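Post-proline cleaving enzyme (Rickettsia typhi, PDB 4HVT) probably hydrolyses peptide bonds on the carboxyl side of proline in short peptides, as a serine peptidase of the prolyl oligopeptidase family. Local coordinates at residues F234-P237 with K238-Y242; M148-G151 with G152-E155; I533-Q536 with T537-D541. One frame throughout, in Å; residues are numbered along the deposited sequence.

Contact 1 of 3, residues F234-P237 with K238-Y242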
loop_
_atom_site.group_PDB
_atom_site.type_symbol
_atom_site.label_atom_id
_atom_site.label_comp_id
_atom_site.label_asym_id
_atom_site.label_seq_id
_atom_site.Cartn_x
_atom_site.Cartn_y
_atom_site.Cartn_z
ATOM N N PHE A 234 19.461 4.016 19.490
ATOM C CA PHE A 234 18.104 4.298 19.924
ATOM C C PHE A 234 17.373 2.978 20.051
ATOM O O PHE A 234 17.639 2.083 19.269
ATOM C CB PHE A 234 17.364 5.243 18.966
ATOM C CG PHE A 234 16.145 5.843 19.592
ATOM C CD1 PHE A 234 16.270 6.702 20.692
ATOM C CD2 PHE A 234 14.868 5.437 19.195
ATOM C CE1 PHE A 234 15.127 7.212 21.356
ATOM C CE2 PHE A 234 13.748 5.927 19.820
ATOM C CZ PHE A 234 13.859 6.815 20.897
ATOM N N GLU A 235 16.515 2.871 21.079
ATOM C CA GLU A 235 15.671 1.692 21.259
ATOM C C GLU A 235 14.312 2.112 21.755
ATOM O O GLU A 235 14.198 3.043 22.576
ATOM C CB GLU A 235 16.299 0.683 22.216
ATOM C CG GLU A 235 15.486 -0.581 22.386
ATOM C CD GLU A 235 16.028 -1.488 23.503
ATOM O OE1 GLU A 235 17.252 -1.679 23.574
ATOM O OE2 GLU A 235 15.216 -2.002 24.295
ATOM N N VAL A 236 13.250 1.520 21.209
ATOM C CA VAL A 236 11.913 1.795 21.753
ATOM C C VAL A 236 11.415 0.657 22.652
ATOM O O VAL A 236 11.821 -0.512 22.514
ATOM C CB VAL A 236 10.865 2.037 20.626
ATOM C CG1 VAL A 236 11.192 3.268 19.791
ATOM C CG2 VAL A 236 10.720 0.820 19.756
ATOM N N PRO A 237 10.466 0.974 23.568
ATOM C CA PRO A 237 9.852 -0.099 24.345
ATOM C C PRO A 237 9.145 -1.149 23.487
ATOM O O PRO A 237 8.672 -0.873 22.376
ATOM C CB PRO A 237 8.813 0.655 25.224
ATOM C CG PRO A 237 9.308 2.062 25.292
ATOM C CD PRO A 237 9.891 2.276 23.904
ATOM N N LYS A 238 9.019 -2.355 24.050
ATOM C CA LYS A 238 8.345 -3.453 23.410
ATOM C C LYS A 238 6.919 -3.129 23.006
ATOM O O LYS A 238 6.411 -3.683 22.025
ATOM C CB LYS A 238 8.284 -4.682 24.393
ATOM C CG LYS A 238 8.902 -5.889 23.750
ATOM C CD LYS A 238 10.410 -5.642 23.642
ATOM C CE LYS A 238 11.223 -6.855 24.045
ATOM N NZ LYS A 238 11.631 -7.642 22.845
ATOM N N GLU A 239 6.253 -2.248 23.759
ATOM C CA GLU A 239 4.840 -1.957 23.530
ATOM C C GLU A 239 4.687 -0.984 22.366
ATOM O O GLU A 239 3.607 -0.846 21.861
ATOM C CB GLU A 239 4.191 -1.325 24.790
ATOM C CG GLU A 239 4.175 -2.240 26.036
ATOM C CD GLU A 239 5.506 -2.411 26.789
ATOM O OE1 GLU A 239 6.522 -1.663 26.573
ATOM O OE2 GLU A 239 5.502 -3.386 27.599
ATOM N N TYR A 240 5.769 -0.298 21.967
ATOM C CA TYR A 240 5.692 0.555 20.750
ATOM C C TYR A 240 5.572 -0.343 19.507
ATOM O O TYR A 240 5.807 -1.535 19.570
ATOM C CB TYR A 240 6.909 1.482 20.613
ATOM C CG TYR A 240 6.931 2.715 21.460
ATOM C CD1 TYR A 240 6.373 2.745 22.718
ATOM C CD2 TYR A 240 7.486 3.889 20.974
ATOM C CE1 TYR A 240 6.429 3.866 23.511
ATOM C CE2 TYR A 240 7.487 5.029 21.728
ATOM C CZ TYR A 240 6.961 5.016 23.014
ATOM O OH TYR A 240 6.999 6.175 23.767
ATOM N N ILE A 241 5.175 0.235 18.382
ATOM C CA ILE A 241 4.988 -0.553 17.154
ATOM C C ILE A 241 6.319 -0.721 16.431
ATOM O O ILE A 241 6.734 -1.861 16.131
ATOM C CB ILE A 241 3.961 0.085 16.214
ATOM C CG1 ILE A 241 2.666 0.433 16.992
ATOM C CG2 ILE A 241 3.632 -0.856 15.059
ATOM C CD1 ILE A 241 2.116 -0.667 17.896
ATOM N N TYR A 242 6.965 0.416 16.089
ATOM C CA TYR A 242 8.218 0.324 15.326
ATOM C C TYR A 242 9.022 1.608 15.527
ATOM O O TYR A 242 8.493 2.578 16.075
ATOM C CB TYR A 242 8.011 0.048 13.834
ATOM C CG TYR A 242 7.326 1.162 13.128
ATOM C CD1 TYR A 242 8.027 2.319 12.758
ATOM C CD2 TYR A 242 5.960 1.105 12.855
ATOM C CE1 TYR A 242 7.404 3.394 12.146
ATOM C CE2 TYR A 242 5.314 2.206 12.247
ATOM C CZ TYR A 242 6.048 3.319 11.879
ATOM O OH TYR A 242 5.427 4.445 11.353
#

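Contact 2 of 3, residues M148-G151 with G152-E155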
loop_
_atom_site.group_PDB
_atom_site.type_symbol
_atom_site.label_atom_id
_atom_site.label_comp_id
_atom_site.label_asym_id
_atom_site.label_seq_id
_atom_site.Cartn_x
_atom_site.Cartn_y
_atom_site.Cartn_z
ATOM N N MET A 148 16.045 -5.694 -0.532
ATOM C CA MET A 148 15.643 -7.001 -1.054
ATOM C C MET A 148 14.968 -7.824 0.033
ATOM O O MET A 148 15.216 -7.636 1.232
ATOM C CB MET A 148 16.850 -7.787 -1.578
ATOM C CG MET A 148 17.501 -7.162 -2.780
ATOM S SD MET A 148 19.016 -8.063 -3.213
ATOM C CE MET A 148 20.146 -7.526 -2.055
ATOM N N SER A 149 14.111 -8.740 -0.389
ATOM C CA SER A 149 13.534 -9.716 0.530
ATOM C C SER A 149 13.531 -11.083 -0.131
ATOM O O SER A 149 13.597 -11.212 -1.361
ATOM C CB SER A 149 12.105 -9.312 0.889
ATOM O OG SER A 149 11.267 -9.266 -0.280
ATOM N N PHE A 150 13.434 -12.128 0.677
ATOM C CA PHE A 150 13.187 -13.456 0.114
ATOM C C PHE A 150 11.677 -13.600 -0.054
ATOM O O PHE A 150 10.900 -13.540 0.915
ATOM C CB PHE A 150 13.786 -14.551 0.996
ATOM C CG PHE A 150 15.277 -14.482 1.096
ATOM C CD1 PHE A 150 16.057 -14.510 -0.053
ATOM C CD2 PHE A 150 15.910 -14.355 2.335
ATOM C CE1 PHE A 150 17.449 -14.419 0.018
ATOM C CE2 PHE A 150 17.304 -14.285 2.413
ATOM C CZ PHE A 150 18.063 -14.315 1.257
ATOM N N GLY A 151 11.254 -13.745 -1.305
ATOM C CA GLY A 151 9.806 -13.735 -1.611
ATOM C C GLY A 151 9.099 -12.522 -1.065
ATOM O O GLY A 151 9.683 -11.409 -1.014
ATOM N N GLY A 152 7.861 -12.742 -0.612
ATOM C CA GLY A 152 7.015 -11.673 -0.124
ATOM C C GLY A 152 7.094 -11.518 1.382
ATOM O O GLY A 152 6.144 -10.974 2.003
ATOM N N LYS A 153 8.208 -11.934 1.994
ATOM C CA LYS A 153 8.372 -11.634 3.406
ATOM C C LYS A 153 8.399 -10.113 3.661
ATOM O O LYS A 153 8.815 -9.333 2.787
ATOM C CB LYS A 153 9.658 -12.244 3.959
ATOM C CG LYS A 153 9.606 -13.762 4.038
ATOM C CD LYS A 153 10.579 -14.354 5.035
ATOM C CE LYS A 153 11.992 -14.209 4.541
ATOM N NZ LYS A 153 12.836 -14.621 5.691
ATOM N N ASP A 154 7.935 -9.705 4.839
ATOM C CA ASP A 154 8.119 -8.335 5.329
ATOM C C ASP A 154 9.589 -8.155 5.778
ATOM O O ASP A 154 10.174 -7.083 5.695
ATOM C CB ASP A 154 7.190 -8.002 6.512
ATOM C CG ASP A 154 5.715 -7.806 6.132
ATOM O OD1 ASP A 154 5.327 -7.864 4.936
ATOM O OD2 ASP A 154 4.911 -7.596 7.073
ATOM N N GLU A 155 10.163 -9.204 6.324
ATOM C CA GLU A 155 11.593 -9.215 6.655
ATOM C C GLU A 155 12.379 -8.945 5.416
ATOM O O GLU A 155 12.116 -9.547 4.380
ATOM C CB GLU A 155 11.995 -10.576 7.170
ATOM C CG GLU A 155 11.489 -10.867 8.577
ATOM C CD GLU A 155 11.960 -12.195 9.106
ATOM O OE1 GLU A 155 11.785 -13.199 8.430
ATOM O OE2 GLU A 155 12.501 -12.227 10.266
HETATM O O HOH W 1 13.891 -11.429 3.348
#

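Contact 3 of 3, residues I533-Q536 with T537-D541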
loop_
_atom_site.group_PDB
_atom_site.type_symbol
_atom_site.label_atom_id
_atom_site.label_comp_id
_atom_site.label_asym_id
_atom_site.label_seq_id
_atom_site.Cartn_x
_atom_site.Cartn_y
_atom_site.Cartn_z
ATOM N N ILE A 533 -14.551 0.345 17.940
ATOM C CA ILE A 533 -15.868 -0.250 18.194
ATOM C C ILE A 533 -16.938 0.349 17.268
ATOM O O ILE A 533 -18.064 -0.069 17.332
ATOM C CB ILE A 533 -16.336 -0.095 19.664
ATOM C CG1 ILE A 533 -16.446 1.354 20.143
ATOM C CG2 ILE A 533 -15.414 -0.828 20.627
ATOM C CD1 ILE A 533 -17.034 1.506 21.560
ATOM N N LYS A 534 -16.575 1.369 16.472
ATOM C CA LYS A 534 -17.502 1.921 15.480
ATOM C C LYS A 534 -17.361 1.230 14.133
ATOM O O LYS A 534 -17.929 1.680 13.138
ATOM C CB LYS A 534 -17.265 3.411 15.305
ATOM C CG LYS A 534 -17.574 4.248 16.511
ATOM C CD LYS A 534 -17.168 5.694 16.308
ATOM C CE LYS A 534 -17.481 6.489 17.549
ATOM N NZ LYS A 534 -17.526 7.924 17.165
ATOM N N ARG A 535 -16.670 0.102 14.098
ATOM C CA ARG A 535 -16.423 -0.543 12.793
ATOM C C ARG A 535 -17.696 -0.871 12.011
ATOM O O ARG A 535 -17.692 -0.860 10.760
ATOM C CB ARG A 535 -15.579 -1.827 12.909
ATOM C CG ARG A 535 -14.143 -1.696 12.385
ATOM C CD ARG A 535 -14.118 -1.428 10.887
ATOM N NE ARG A 535 -12.783 -1.614 10.295
ATOM C CZ ARG A 535 -11.798 -0.717 10.367
ATOM N NH1 ARG A 535 -11.971 0.431 10.982
ATOM N NH2 ARG A 535 -10.629 -1.021 9.835
ATOM N N GLN A 536 -18.767 -1.202 12.730
ATOM C CA GLN A 536 -20.023 -1.485 12.026
ATOM C C GLN A 536 -20.491 -0.392 11.074
ATOM O O GLN A 536 -21.220 -0.686 10.099
ATOM C CB GLN A 536 -21.113 -1.832 13.051
ATOM C CG GLN A 536 -22.396 -2.291 12.419
ATOM C CD GLN A 536 -22.260 -3.665 11.745
ATOM O OE1 GLN A 536 -21.649 -4.571 12.265
ATOM N NE2 GLN A 536 -22.837 -3.808 10.558
ATOM N N THR A 537 -20.062 0.854 11.294
ATOM C CA THR A 537 -20.380 1.945 10.408
ATOM C C THR A 537 -19.783 1.685 8.986
ATOM O O THR A 537 -20.483 1.864 7.983
ATOM C CB THR A 537 -19.929 3.289 11.020
ATOM O OG1 THR A 537 -20.755 3.603 12.138
ATOM C CG2 THR A 537 -19.991 4.453 9.985
ATOM N N ALA A 538 -18.555 1.200 8.910
ATOM C CA ALA A 538 -17.944 0.870 7.624
ATOM C C ALA A 538 -18.778 -0.182 6.909
ATOM O O ALA A 538 -19.061 -0.067 5.718
ATOM C CB ALA A 538 -16.508 0.366 7.807
ATOM N N PHE A 539 -19.175 -1.204 7.644
ATOM C CA PHE A 539 -19.879 -2.310 7.075
ATOM C C PHE A 539 -21.267 -1.862 6.556
ATOM O O PHE A 539 -21.662 -2.235 5.479
ATOM C CB PHE A 539 -20.003 -3.467 8.056
ATOM C CG PHE A 539 -18.690 -3.855 8.771
ATOM C CD1 PHE A 539 -17.458 -3.851 8.121
ATOM C CD2 PHE A 539 -18.705 -4.278 10.085
ATOM C CE1 PHE A 539 -16.274 -4.192 8.760
ATOM C CE2 PHE A 539 -17.525 -4.639 10.714
ATOM C CZ PHE A 539 -16.310 -4.600 10.050
ATOM N N ASN A 540 -21.949 -1.025 7.340
ATOM C CA ASN A 540 -23.231 -0.466 6.947
ATOM C C ASN A 540 -23.094 0.347 5.662
ATOM O O ASN A 540 -23.955 0.257 4.792
ATOM C CB ASN A 540 -23.791 0.433 8.036
ATOM C CG ASN A 540 -24.244 -0.347 9.254
ATOM O OD1 ASN A 540 -24.404 -1.568 9.212
ATOM N ND2 ASN A 540 -24.487 0.366 10.334
ATOM N N ASP A 541 -22.007 1.108 5.535
ATOM C CA ASP A 541 -21.766 1.895 4.308
ATOM C C ASP A 541 -21.687 0.974 3.107
ATOM O O ASP A 541 -22.202 1.248 2.041
ATOM C CB ASP A 541 -20.482 2.682 4.425
ATOM C CG ASP A 541 -20.607 3.859 5.378
ATOM O OD1 ASP A 541 -21.737 4.103 5.821
ATOM O OD2 ASP A 541 -19.571 4.517 5.703
#

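Contact 1 of 3, residues F234-P237 with K238-Y242
P237 sets its CD over one face of the Y240 ring, three residues further along the chain, and the pair illustrates how a tight turn can bring a proline and an aromatic side chain together. The proline CD does most of the touching: it stands 3.8 Å from the centroid of the Y240 ring and only 12° off the ring normal, the geometry of a CH-pi contact. CG of P237 comes to 3.8 Å from Y240 CE1, the two side chains being set obliquely to each other. V236 adds a second apolar contact, its CB 3.9 Å from Y240 CD2, with CG1 touching the same ring carbon.

What positions the ring is the backbone. Y240 N donates to P237 O over 3.0 Å, and this bond closes a type I beta turn running from P237 to Y240. With the CG of Y240 anti to its own carbonyl carbon (chi1 -78°), the ring folds back over the proline that opens the turn. E239 contributes by bending at chi2, which brings its OE1 to 3.5 Å from CB of P237.

The next shell fixes the outer ends. Y240 OH is hydrogen-bonded to D270, so the ring is held at its hydroxyl as well as at its face, while A262 of strand 257-263 touches both V236 and Y240. NZ of K238 is tied to the backbone carbonyls of N207 and I209. Just beyond the turn, I241 and Y242 both face N263 in a classic beta bulge. The whole is a proline-led type I turn in the linker between strands 231-235 and 242-247, the passage from one four-stranded antiparallel sheet to the next in the beta-propeller domain.

Contact 2 of 3, residues M148-G151 with G152-E155
F150 and K153 meet across a tight beta turn in the connection between the antiparallel strands 143-150 and 155-162 of the propeller domain, a local contact governed more by backbone than by side chains. The turn is of type II', with G151 and G152 at its two central positions; G151 has a positive phi of 53°. Its closing bond, from K153 N to F150 O, is weak at 3.3 Å, and a water bridges the two arms, accepting from F150 N and donating to E155 O. S149 OG donates to G151 O over 2.8 Å, almost in line with the carbonyl bond, while its CB packs 3.5 Å from E155 O. The lysine chain runs over the F150 carbonyl, CG 3.4 Å from F150 O, and its CE lies 4.0 Å from F150 CB, near the plane of the ring on its edge side. Bent at chi3, it carries NZ to a salt bridge with E155 OE1 at 3.3 Å, met from above the carboxylate plane, and to a stronger one with E184. R132 binds both S149 OG and K153 O, and D154 pairs with R651. The arrangement is a glycine-rich type II' turn of a beta-hairpin, here at the face of the propeller that meets the peptidase domain.

Contact 3 of 3, residues I533-Q536 with T537-D541
Q536 reaches forward one helical turn to N540, and the two amides are joined by a nearly straight hydrogen bond from Q536 NE2 to N540 OD1, 3.0 Å long with an angle of 176° at the hydrogen. The acceptor lies in the amide plane of the glutamine, whereas the donor stands above the carbonyl plane of the asparagine; the two amide planes are turned 51° apart. Two torsions put the glutamine there: CG is anti to the backbone N (chi1 -173°), and a bend at chi2 then swings the amide along the helix. N540 is thus gripped twice by the same residue, since its backbone N also donates to Q536 O over 2.9 Å. OE1 of the glutamine accepts from Q578, which helps fix the amide's rotation.

F539 meets both R535 and Q536, at different places on its ring. The carbonyl oxygen of R535 sits 3.6 Å above the centre of one ring face, and CD of Q536 approaches in the plane of the ring at its edge. The aliphatic part of R535 passes the far end of the ring, with CD 3.9 Å from F539 CZ. Its chi1 departs from a staggered value and the chain bends at chi2; guanidinium and ring planes are almost perpendicular. That guanidinium is held by A530 O, E610 and N567. The phenyl meets Y626 edge-to-face and packs on L571 and V574 of helix 567-578.

Backbone bonds complete the turn: T537 N to K534 O at 2.9 Å, and a weak, divided pair from A538 N and F539 N to R535 O. Such i to i+3 and i to i+4 bonding characterises the first turn of an alpha helix, here helix 536-551, which packs against helix 567-578 in the alpha/beta-hydrolase domain.

In the fold
The chain order is contact 2, contact 1, contact 3. The first two belong to the propeller but to different sheets: contact 2 is the hairpin turn within one antiparallel sheet, whereas contact 1 leads from one sheet to the next. Their centres are about 22 Å apart and their nearest atoms about 10 Å. Contact 3 opens a helix of the hydrolase domain, its centre about 31 Å from contact 1 and about 33 Å from contact 2, on the other side of the chain's centre from the latter. None touches another. Contact 2 nevertheless bonds to the peptidase domain through Q650 and R651, which follow D649, a probable member of the Ser-His-Asp triad, in the sequence.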